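Local coordinates for protein Sso-CP2 metallo-carboxypetidase (Sulfolobus solfataricus, PDB 4MMO) that is a zinc-binding M20-family protein that probably acts as a metallo-carboxypeptidase, at residues Asn206-Leu211 against Ile299-Ala304. Numbering follows the deposited sequence.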
loop_
_atom_site.group_PDB
_atom_site.type_symbol
_atom_site.label_atom_id
_atom_site.label_comp_id
_atom_site.label_asym_id
_atom_site.label_seq_id
_atom_site.Cartn_x
_atom_site.Cartn_y
_atom_site.Cartn_z
ATOM N N ASN A 206 -3.984 -5.667 15.509
ATOM C CA ASN A 206 -3.664 -4.745 14.429
ATOM C C ASN A 206 -3.853 -5.484 13.097
ATOM O O ASN A 206 -3.287 -6.557 12.902
ATOM C CB ASN A 206 -2.229 -4.223 14.614
ATOM C CG ASN A 206 -1.764 -3.328 13.476
ATOM O OD1 ASN A 206 -1.764 -3.722 12.310
ATOM N ND2 ASN A 206 -1.347 -2.117 13.820
ATOM N N PRO A 207 -4.668 -4.928 12.186
ATOM C CA PRO A 207 -4.957 -5.642 10.936
ATOM C C PRO A 207 -3.777 -5.679 9.960
ATOM O O PRO A 207 -3.674 -6.639 9.196
ATOM C CB PRO A 207 -6.121 -4.846 10.345
ATOM C CG PRO A 207 -5.920 -3.467 10.855
ATOM C CD PRO A 207 -5.363 -3.630 12.243
ATOM N N CYS A 208 -2.912 -4.664 9.978
ATOM C CA CYS A 208 -1.714 -4.673 9.130
ATOM C C CYS A 208 -0.856 -5.895 9.410
ATOM O O CYS A 208 -0.503 -6.642 8.497
ATOM C CB CYS A 208 -0.856 -3.432 9.366
ATOM S SG CYS A 208 -1.749 -1.893 9.336
ATOM N N ILE A 209 -0.512 -6.086 10.678
ATOM C CA ILE A 209 0.367 -7.177 11.063
ATOM C C ILE A 209 -0.306 -8.519 10.789
ATOM O O ILE A 209 0.333 -9.443 10.285
ATOM C CB ILE A 209 0.814 -7.067 12.556
ATOM C CG1 ILE A 209 1.782 -8.193 12.929
ATOM C CG2 ILE A 209 -0.370 -7.097 13.488
ATOM C CD1 ILE A 209 3.099 -8.112 12.210
ATOM N N ASP A 210 -1.596 -8.616 11.105
ATOM C CA ASP A 210 -2.327 -9.863 10.909
ATOM C C ASP A 210 -2.333 -10.249 9.438
ATOM O O ASP A 210 -2.056 -11.395 9.094
ATOM C CB ASP A 210 -3.762 -9.754 11.429
ATOM C CG ASP A 210 -3.842 -9.811 12.947
ATOM O OD1 ASP A 210 -2.805 -10.077 13.594
ATOM O OD2 ASP A 210 -4.949 -9.600 13.493
ATOM N N LEU A 211 -2.632 -9.289 8.572
ATOM C CA LEU A 211 -2.676 -9.559 7.142
ATOM C C LEU A 211 -1.275 -9.834 6.591
ATOM O O LEU A 211 -1.100 -10.712 5.742
ATOM C CB LEU A 211 -3.327 -8.398 6.390
ATOM C CG LEU A 211 -3.619 -8.646 4.905
ATOM C CD1 LEU A 211 -4.478 -9.894 4.699
ATOM C CD2 LEU A 211 -4.293 -7.432 4.284
ATOM N N ILE A 299 -1.027 5.449 14.700
ATOM C CA ILE A 299 -2.358 4.871 14.821
ATOM C C ILE A 299 -2.352 3.350 14.752
ATOM O O ILE A 299 -1.411 2.747 14.242
ATOM C CB ILE A 299 -3.288 5.356 13.688
ATOM C CG1 ILE A 299 -2.610 5.173 12.326
ATOM C CG2 ILE A 299 -3.672 6.811 13.888
ATOM C CD1 ILE A 299 -3.580 5.120 11.158
ATOM N N VAL A 300 -3.412 2.739 15.269
ATOM C CA VAL A 300 -3.752 1.371 14.903
ATOM C C VAL A 300 -4.804 1.470 13.804
ATOM O O VAL A 300 -5.924 1.908 14.070
ATOM C CB VAL A 300 -4.346 0.565 16.075
ATOM C CG1 VAL A 300 -4.570 -0.888 15.655
ATOM C CG2 VAL A 300 -3.441 0.633 17.287
ATOM N N PRO A 301 -4.457 1.078 12.563
ATOM C CA PRO A 301 -5.488 1.182 11.525
ATOM C C PRO A 301 -6.576 0.145 11.748
ATOM O O PRO A 301 -6.312 -0.873 12.388
ATOM C CB PRO A 301 -4.719 0.891 10.229
ATOM C CG PRO A 301 -3.259 1.003 10.598
ATOM C CD PRO A 301 -3.197 0.547 12.014
ATOM N N HIS A 302 -7.780 0.397 11.246
ATOM C CA HIS A 302 -8.884 -0.538 11.449
ATOM C C HIS A 302 -9.058 -1.443 10.235
ATOM O O HIS A 302 -9.739 -2.467 10.309
ATOM C CB HIS A 302 -10.184 0.215 11.762
ATOM C CG HIS A 302 -10.737 0.986 10.606
ATOM N ND1 HIS A 302 -11.588 0.427 9.678
ATOM C CD2 HIS A 302 -10.568 2.277 10.232
ATOM C CE1 HIS A 302 -11.917 1.338 8.779
ATOM N NE2 HIS A 302 -11.310 2.470 9.093
ATOM N N ARG A 303 -8.415 -1.073 9.133
ATOM C CA ARG A 303 -8.594 -1.768 7.866
ATOM C C ARG A 303 -7.256 -2.050 7.181
ATOM O O ARG A 303 -6.341 -1.227 7.219
ATOM C CB ARG A 303 -9.482 -0.920 6.952
ATOM C CG ARG A 303 -10.113 -1.664 5.794
ATOM C CD ARG A 303 -11.160 -0.792 5.113
ATOM N NE ARG A 303 -11.618 -1.356 3.845
ATOM C CZ ARG A 303 -12.676 -2.150 3.697
ATOM N NH1 ARG A 303 -13.420 -2.501 4.740
ATOM N NH2 ARG A 303 -12.994 -2.600 2.490
ATOM N N ALA A 304 -7.159 -3.220 6.558
ATOM C CA ALA A 304 -6.002 -3.595 5.755
ATOM C C ALA A 304 -6.468 -4.478 4.608
ATOM O O ALA A 304 -7.306 -5.356 4.803
ATOM C CB ALA A 304 -4.984 -4.345 6.598
#
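Here the N-terminal turn of helix 207-218 sits on the break in strand 299-312, in the M20 dimerisation region and far from the zinc site. The packed part centres on P207, whose ring drops over the kink so that CD lies 2.9 Å from P301 O, a tight carbon-to-carbonyl-oxygen contact; no hydrogen bond links the segments. Beyond the kink, A304 CB fills in under the first turn, 3.9 Å from P207 CB, and one turn on L211 CD2 leans against the A304 carbonyl group. N206 is the N-cap: with CG anti to the backbone N (chi1 176°), OD1 takes I209 N at 3.1 Å, the donor standing above the carbonyl plane, and C208 N more weakly. Its ND2 passes V300 CG1 and P301 CD, then donates hydrogen bonds to N283 OD1 and V284 O of the second subunit, so one amide joins helix cap and dimer interface. An alanine here would probably leave the first-turn N-H groups uncapped and weaken that subunit contact. The looser side is the kink's outer face, where H302 and R303 start away from the helix; H302 ND1 hydrogen-bonds to D190, and exposed R303 salt-bridges to it through NH1. C208, disulfide-bonded to C289, rests its SG 3.5 Å from P301 CG.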